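Local coordinates for histidine triad protein (Bacillus subtilis, PDB 1Y23) that is a histidine triad (HIT) protein that probably binds nucleotides and acts at their phosphate groups, and carries a bound zinc ion, at residues 50-53 against 54-57; 5-8 against 9-12; 107-110 against 111-115. One frame throughout, in Å; residues are numbered along the deposited sequence.

Contact 1 of 3, residues 50-53 against 54-57; sequences IENV and YEFT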
loop_
_atom_site.group_PDB
_atom_site.type_symbol
_atom_site.label_atom_id
_atom_site.label_comp_id
_atom_site.label_asym_id
_atom_site.label_seq_id
_atom_site.Cartn_x
_atom_site.Cartn_y
_atom_site.Cartn_z
ATOM N N ILE B 50 -6.115 2.426 15.023
ATOM C CA ILE B 50 -5.085 1.413 14.871
ATOM C C ILE B 50 -3.827 2.216 14.515
ATOM O O ILE B 50 -3.827 2.975 13.547
ATOM C CB ILE B 50 -5.478 0.411 13.750
ATOM C CG1 ILE B 50 -4.329 -0.542 13.458
ATOM C CG2 ILE B 50 -5.850 1.157 12.482
ATOM C CD1 ILE B 50 -4.654 -1.526 12.357
ATOM N N GLU B 51 -2.768 2.064 15.310
ATOM C CA GLU B 51 -1.522 2.803 15.090
ATOM C C GLU B 51 -0.844 2.548 13.764
ATOM O O GLU B 51 -0.435 3.478 13.071
ATOM C CB GLU B 51 -0.480 2.484 16.168
ATOM C CG GLU B 51 -0.622 3.185 17.501
ATOM C CD GLU B 51 0.634 3.028 18.359
ATOM O OE1 GLU B 51 0.589 3.379 19.556
ATOM O OE2 GLU B 51 1.672 2.563 17.832
ATOM N N ASN B 52 -0.701 1.275 13.424
ATOM C CA ASN B 52 0.005 0.916 12.209
ATOM C C ASN B 52 -0.526 -0.359 11.583
ATOM O O ASN B 52 -1.479 -0.954 12.078
ATOM C CB ASN B 52 1.483 0.754 12.540
ATOM C CG ASN B 52 1.697 -0.093 13.774
ATOM O OD1 ASN B 52 1.106 -1.163 13.914
ATOM N ND2 ASN B 52 2.544 0.377 14.678
ATOM N N VAL B 53 0.116 -0.796 10.508
ATOM C CA VAL B 53 -0.334 -1.987 9.814
ATOM C C VAL B 53 -0.218 -3.260 10.661
ATOM O O VAL B 53 -0.952 -4.221 10.430
ATOM C CB VAL B 53 0.421 -2.155 8.464
ATOM C CG1 VAL B 53 1.854 -2.613 8.693
ATOM C CG2 VAL B 53 -0.322 -3.117 7.582
ATOM N N TYR B 54 0.667 -3.250 11.657
ATOM C CA TYR B 54 0.884 -4.407 12.534
ATOM C C TYR B 54 -0.304 -4.767 13.427
ATOM O O TYR B 54 -0.525 -5.943 13.738
ATOM C CB TYR B 54 2.098 -4.175 13.444
ATOM C CG TYR B 54 3.378 -3.871 12.715
ATOM C CD1 TYR B 54 4.033 -2.650 12.895
ATOM C CD2 TYR B 54 3.937 -4.797 11.835
ATOM C CE1 TYR B 54 5.214 -2.359 12.214
ATOM C CE2 TYR B 54 5.117 -4.514 11.151
ATOM C CZ TYR B 54 5.749 -3.293 11.343
ATOM O OH TYR B 54 6.899 -2.993 10.654
ATOM N N GLU B 55 -1.052 -3.749 13.841
ATOM C CA GLU B 55 -2.209 -3.922 14.728
ATOM C C GLU B 55 -3.481 -4.408 14.033
ATOM O O GLU B 55 -4.521 -4.570 14.675
ATOM C CB GLU B 55 -2.518 -2.613 15.464
ATOM C CG GLU B 55 -1.344 -2.032 16.241
ATOM C CD GLU B 55 -1.747 -0.859 17.123
ATOM O OE1 GLU B 55 -2.455 0.047 16.626
ATOM O OE2 GLU B 55 -1.346 -0.834 18.311
ATOM N N PHE B 56 -3.396 -4.640 12.727
ATOM C CA PHE B 56 -4.537 -5.122 11.971
ATOM C C PHE B 56 -4.853 -6.568 12.326
ATOM O O PHE B 56 -3.939 -7.388 12.439
ATOM C CB PHE B 56 -4.258 -5.057 10.460
ATOM C CG PHE B 56 -4.964 -3.935 9.750
ATOM C CD1 PHE B 56 -4.245 -2.868 9.215
ATOM C CD2 PHE B 56 -6.349 -3.932 9.645
ATOM C CE1 PHE B 56 -4.904 -1.806 8.588
ATOM C CE2 PHE B 56 -7.022 -2.881 9.023
ATOM C CZ PHE B 56 -6.295 -1.813 8.493
ATOM N N THR B 57 -6.137 -6.864 12.539
ATOM C CA THR B 57 -6.594 -8.235 12.792
ATOM C C THR B 57 -7.305 -8.577 11.480
ATOM O O THR B 57 -7.577 -7.685 10.674
ATOM C CB THR B 57 -7.670 -8.357 13.938
ATOM O OG1 THR B 57 -8.822 -7.561 13.615
ATOM C CG2 THR B 57 -7.102 -7.931 15.294
#
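Ile50 reaches Phe56 because its CG1 is swung opposite its own backbone N (chi1 173°) and the chain then runs out straight, laying CD1 over one face of the Phe56 ring. The methyl makes a CH-pi contact there, with CD1 of Ile50 3.6 Å from the ring centroid, and the two side chains cross at about a right angle. Behind the tip, CG1 of Ile50 passes CB of Glu55 at 3.4 Å, the two chains sliding by in opposite directions. A second torsion serves the turn: chi1 of Asn52, 47°, tucks the amide between its own N and carbonyl carbon, and OD1 faces the backbone amides just ahead. It takes a weak bond from Tyr54 N (3.1 Å from Asn52 OD1) and shares Glu55 N with the backbone O of Asn52, both bonds again weak. ND2 of Asn52 stands at the edge of the Tyr54 ring, in its plane, with amide and ring planes 76° apart. Phe56 N gives a weak bond to Val53 O at 3.4 Å, and this oxygen also lies at the ring edge of Phe56. OE1 of Glu55 turns back to Glu51 N, but the modelled separation is so short that the bond is doubtful. With an alanine at Phe56, the Ile50 methyl would probably lose its aromatic face and a gap would open beside it. Arg73 of the second subunit bonds the carbonyls of Tyr54 and Phe56. This bend follows strand 42-46 and leads into helix 58-62, where Thr57 is the N-cap, bonding Leu60 N. Ile50 and Phe56 pack on that helix, Val53 and Asn52 on strand 83-90.

Contact 2 of 3, residues 5-8 against 9-12; sequences ENCI and FCKI. With ZN (zinc ion), chain G.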
loop_
_atom_site.group_PDB
_atom_site.type_symbol
_atom_site.label_atom_id
_atom_site.label_comp_id
_atom_site.label_asym_id
_atom_site.label_seq_id
_atom_site.Cartn_x
_atom_site.Cartn_y
_atom_site.Cartn_z
ATOM N N GLU B 5 -5.923 11.576 23.601
ATOM C CA GLU B 5 -5.981 11.287 22.133
ATOM C C GLU B 5 -5.559 12.500 21.316
ATOM O O GLU B 5 -6.409 13.268 20.854
ATOM C CB GLU B 5 -7.397 10.904 21.722
ATOM C CG GLU B 5 -7.470 10.271 20.349
ATOM C CD GLU B 5 -7.267 8.768 20.411
ATOM O OE1 GLU B 5 -8.161 8.079 20.951
ATOM O OE2 GLU B 5 -6.220 8.275 19.937
ATOM N N ASN B 6 -4.252 12.675 21.141
ATOM C CA ASN B 6 -3.734 13.798 20.361
ATOM C C ASN B 6 -3.575 13.381 18.900
ATOM O O ASN B 6 -2.604 13.756 18.241
ATOM C CB ASN B 6 -2.380 14.256 20.914
ATOM C CG ASN B 6 -2.427 14.564 22.403
ATOM O OD1 ASN B 6 -3.316 15.284 22.878
ATOM N ND2 ASN B 6 -1.462 14.029 23.148
ATOM N N CYS B 7 -4.544 12.611 18.406
ATOM C CA CYS B 7 -4.537 12.116 17.033
ATOM C C CYS B 7 -5.395 12.974 16.118
ATOM O O CYS B 7 -6.605 13.067 16.302
ATOM C CB CYS B 7 -5.053 10.678 16.986
ATOM S SG CYS B 7 -5.172 10.014 15.309
ATOM N N ILE B 8 -4.771 13.583 15.117
ATOM C CA ILE B 8 -5.498 14.439 14.191
ATOM C C ILE B 8 -6.552 13.685 13.370
ATOM O O ILE B 8 -7.564 14.267 12.971
ATOM C CB ILE B 8 -4.525 15.157 13.226
ATOM C CG1 ILE B 8 -5.213 16.368 12.594
ATOM C CG2 ILE B 8 -4.068 14.202 12.126
ATOM C CD1 ILE B 8 -4.275 17.252 11.799
ATOM N N PHE B 9 -6.317 12.398 13.116
ATOM C CA PHE B 9 -7.264 11.598 12.331
ATOM C C PHE B 9 -8.499 11.185 13.125
ATOM O O PHE B 9 -9.586 11.041 12.565
ATOM C CB PHE B 9 -6.588 10.349 11.760
ATOM C CG PHE B 9 -5.610 10.638 10.656
ATOM C CD1 PHE B 9 -5.566 11.893 10.050
ATOM C CD2 PHE B 9 -4.741 9.644 10.208
ATOM C CE1 PHE B 9 -4.670 12.156 9.015
ATOM C CE2 PHE B 9 -3.839 9.895 9.171
ATOM C CZ PHE B 9 -3.802 11.155 8.570
ATOM N N CYS B 10 -8.327 10.978 14.424
ATOM C CA CYS B 10 -9.455 10.617 15.266
ATOM C C CYS B 10 -10.376 11.828 15.380
ATOM O O CYS B 10 -11.595 11.685 15.460
ATOM C CB CYS B 10 -8.973 10.169 16.654
ATOM S SG CYS B 10 -8.568 8.391 16.772
ATOM N N LYS B 11 -9.793 13.023 15.371
ATOM C CA LYS B 11 -10.584 14.248 15.468
ATOM C C LYS B 11 -11.313 14.520 14.151
ATOM O O LYS B 11 -12.351 15.176 14.142
ATOM C CB LYS B 11 -9.691 15.437 15.833
ATOM C CG LYS B 11 -8.836 15.195 17.064
ATOM C CD LYS B 11 -8.139 16.461 17.520
ATOM C CE LYS B 11 -9.063 17.311 18.385
ATOM N NZ LYS B 11 -9.316 16.638 19.697
ATOM N N ILE B 12 -10.764 14.030 13.041
ATOM C CA ILE B 12 -11.417 14.201 11.750
ATOM C C ILE B 12 -12.567 13.193 11.680
ATOM O O ILE B 12 -13.613 13.469 11.096
ATOM C CB ILE B 12 -10.454 13.946 10.567
ATOM C CG1 ILE B 12 -9.372 15.032 10.524
ATOM C CG2 ILE B 12 -11.234 13.919 9.260
ATOM C CD1 ILE B 12 -8.300 14.813 9.460
HETATM ZN ZN ZN G . -6.384 8.073 15.687
#
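Cys7 and Cys10 point their sulfurs at one zinc ion, SG of Cys7 2.3 Å and SG of Cys10 2.5 Å from the metal. The two cysteine side chains come to it one from the N-cap and one from the first helical turn, three residues on, with their CB atoms 4.0 Å apart. SG of Cys7 stands anti to its own N (chi1 177°), which also lets it accept a weak bond from Cys10 N, 3.4 Å away, so the same sulfur binds metal and caps the helix. Cys10 N also gives a weak bond to Cys7 O, and Lys11 N bonds weakly to that carbonyl; CG of Lys11 lies alongside it, 3.2 Å from Cys7 O. Spaced as Cys-x-x-Cys at the start of helix 8-13, the pair forms half of a Cys2His2 zinc site that His49 and His100 complete. The carboxylate of Glu5 flanks the second ligand, its CD 3.9 Å from SG of Cys10. Between the neighbouring Ile8 and Phe9, CG2 of the first meets CD1 of the second at 3.4 Å, the two side chains crossing at a slant. From there the Phe9 ring meets His102 edge-to-face and packs on Leu43 and Ile45 of strand 42-46.

Contact 3 of 3, residues 107-110 against 111-115; sequences PRYG and KGDGF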
loop_
_atom_site.group_PDB
_atom_site.type_symbol
_atom_site.label_atom_id
_atom_site.label_comp_id
_atom_site.label_asym_id
_atom_site.label_seq_id
_atom_site.Cartn_x
_atom_site.Cartn_y
_atom_site.Cartn_z
ATOM N N PRO B 107 -2.898 9.515 -7.276
ATOM C CA PRO B 107 -3.081 9.426 -8.725
ATOM C C PRO B 107 -1.841 10.042 -9.362
ATOM O O PRO B 107 -1.236 10.955 -8.791
ATOM C CB PRO B 107 -4.342 10.253 -8.964
ATOM C CG PRO B 107 -4.235 11.315 -7.915
ATOM C CD PRO B 107 -3.796 10.532 -6.695
ATOM N N ARG B 108 -1.446 9.529 -10.520
ATOM C CA ARG B 108 -0.262 10.034 -11.212
ATOM C C ARG B 108 -0.643 10.680 -12.538
ATOM O O ARG B 108 -1.494 10.169 -13.265
ATOM C CB ARG B 108 0.744 8.895 -11.444
ATOM C CG ARG B 108 1.308 8.295 -10.160
ATOM C CD ARG B 108 2.101 9.348 -9.362
ATOM N NE ARG B 108 3.423 9.619 -9.922
ATOM C CZ ARG B 108 4.432 8.750 -9.922
ATOM N NH1 ARG B 108 5.598 9.083 -10.454
ATOM N NH2 ARG B 108 4.286 7.549 -9.380
ATOM N N TYR B 109 -0.013 11.808 -12.850
ATOM C CA TYR B 109 -0.300 12.520 -14.093
ATOM C C TYR B 109 0.954 12.756 -14.936
ATOM O O TYR B 109 0.873 13.244 -16.063
ATOM C CB TYR B 109 -0.974 13.856 -13.779
ATOM C CG TYR B 109 -2.237 13.727 -12.948
ATOM C CD1 TYR B 109 -2.231 14.019 -11.584
ATOM C CD2 TYR B 109 -3.439 13.318 -13.531
ATOM C CE1 TYR B 109 -3.396 13.910 -10.820
ATOM C CE2 TYR B 109 -4.611 13.203 -12.776
ATOM C CZ TYR B 109 -4.581 13.504 -11.425
ATOM O OH TYR B 109 -5.735 13.417 -10.677
ATOM N N GLY B 110 2.113 12.409 -14.381
ATOM C CA GLY B 110 3.358 12.586 -15.103
ATOM C C GLY B 110 4.205 13.719 -14.557
ATOM O O GLY B 110 4.549 13.737 -13.372
ATOM N N LYS B 111 4.542 14.670 -15.425
ATOM C CA LYS B 111 5.353 15.816 -15.031
ATOM C C LYS B 111 4.627 16.687 -14.012
ATOM O O LYS B 111 3.526 17.189 -14.262
ATOM C CB LYS B 111 5.737 16.657 -16.260
ATOM C CG LYS B 111 6.731 15.973 -17.205
ATOM C CD LYS B 111 7.180 16.886 -18.359
ATOM C CE LYS B 111 6.097 17.083 -19.438
ATOM N NZ LYS B 111 5.864 15.873 -20.297
ATOM N N GLY B 112 5.259 16.858 -12.857
ATOM C CA GLY B 112 4.670 17.661 -11.802
ATOM C C GLY B 112 4.230 16.871 -10.579
ATOM O O GLY B 112 3.982 17.455 -9.523
ATOM N N ASP B 113 4.132 15.550 -10.703
ATOM C CA ASP B 113 3.702 14.736 -9.572
ATOM C C ASP B 113 4.534 14.999 -8.333
ATOM O O ASP B 113 5.764 14.954 -8.375
ATOM C CB ASP B 113 3.760 13.240 -9.896
ATOM C CG ASP B 113 2.691 12.816 -10.876
ATOM O OD1 ASP B 113 1.572 13.382 -10.823
ATOM O OD2 ASP B 113 2.967 11.905 -11.686
ATOM N N GLY B 114 3.852 15.271 -7.224
ATOM C CA GLY B 114 4.539 15.532 -5.970
ATOM C C GLY B 114 5.038 14.253 -5.316
ATOM O O GLY B 114 5.602 14.283 -4.220
ATOM N N PHE B 115 4.812 13.120 -5.981
ATOM C CA PHE B 115 5.261 11.834 -5.456
ATOM C C PHE B 115 6.098 11.061 -6.464
ATOM O O PHE B 115 5.815 11.048 -7.663
ATOM C CB PHE B 115 4.084 10.949 -5.018
ATOM C CG PHE B 115 4.503 9.557 -4.611
ATOM C CD1 PHE B 115 5.149 9.336 -3.390
ATOM C CD2 PHE B 115 4.331 8.485 -5.482
ATOM C CE1 PHE B 115 5.618 8.073 -3.041
ATOM C CE2 PHE B 115 4.795 7.217 -5.145
ATOM C CZ PHE B 115 5.445 7.007 -3.920
#
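The guanidinium of Arg108 meets two groups in different ways: the carbonyl oxygen of Phe115 sits over one face, 3.4 Å from NH1 at an angle too poor for a hydrogen bond, and the carboxylate of Asp113 lies at the edge, near the plane. There NE of Arg108 forms a salt bridge with OD2 of Asp113 at 2.9 Å, although its hydrogen bond is weak and bent and the two flat groups stand 76° apart. The arginine chain folds back on itself to get there, with chi2 at -63° and chi3 turned the same way, which brings NE rather than the terminal nitrogens to the acid. NH2 comes within 4.0 Å of CD2 of Phe115 and bonds elsewhere to Asn85. The Asp113 carboxylate also receives the backbone. Tyr109 N gives its stronger bond to OD1 of Asp113 at 3.0 Å, which receives it on its syn lone pair, and a weak one to OD2. Gly110 N meets OD2 of Asp113 at 2.9 Å from above the carboxylate plane, 40° out of it. One side chain thus gathers two successive amides and a cationic side chain, which would be expected to stabilise its negative charge. In the backbone, Asp113 N bonds to Gly110 O at 3.3 Å. The backbone angles of both Gly110 and Gly112 would press a side chain against the preceding carbonyl, so each position calls for glycine. Tyr109 OH is held by Lys39 O. This is a type II beta turn whose fourth residue, Asp113, bonds back to the amides of Tyr109 and Gly110; it leads out of strand 103-108 into strand 115-119, where Phe115 joins an antiparallel strand of the second subunit and the sheet continues across the dimer.

Overall arrangement
The three contacts follow in series along the chain, contact 2 first, then 1, then 3. Contacts 1 and 2 are near neighbours, with centres about 16 Å and nearest atoms about 7 Å apart. Contact 2 supplies the two cysteine ligands of the zinc, while contact 1 follows directly after the ligand His49, its Ile50 side chain about 8 Å from the metal. Contact 3 is remote from both, its centre about 29 Å from either, and lies on the opposite side of the chain's centre from contact 1. Those two nevertheless both touch the second subunit, whereas residues 5-12 meet no other protein chain of the assembly.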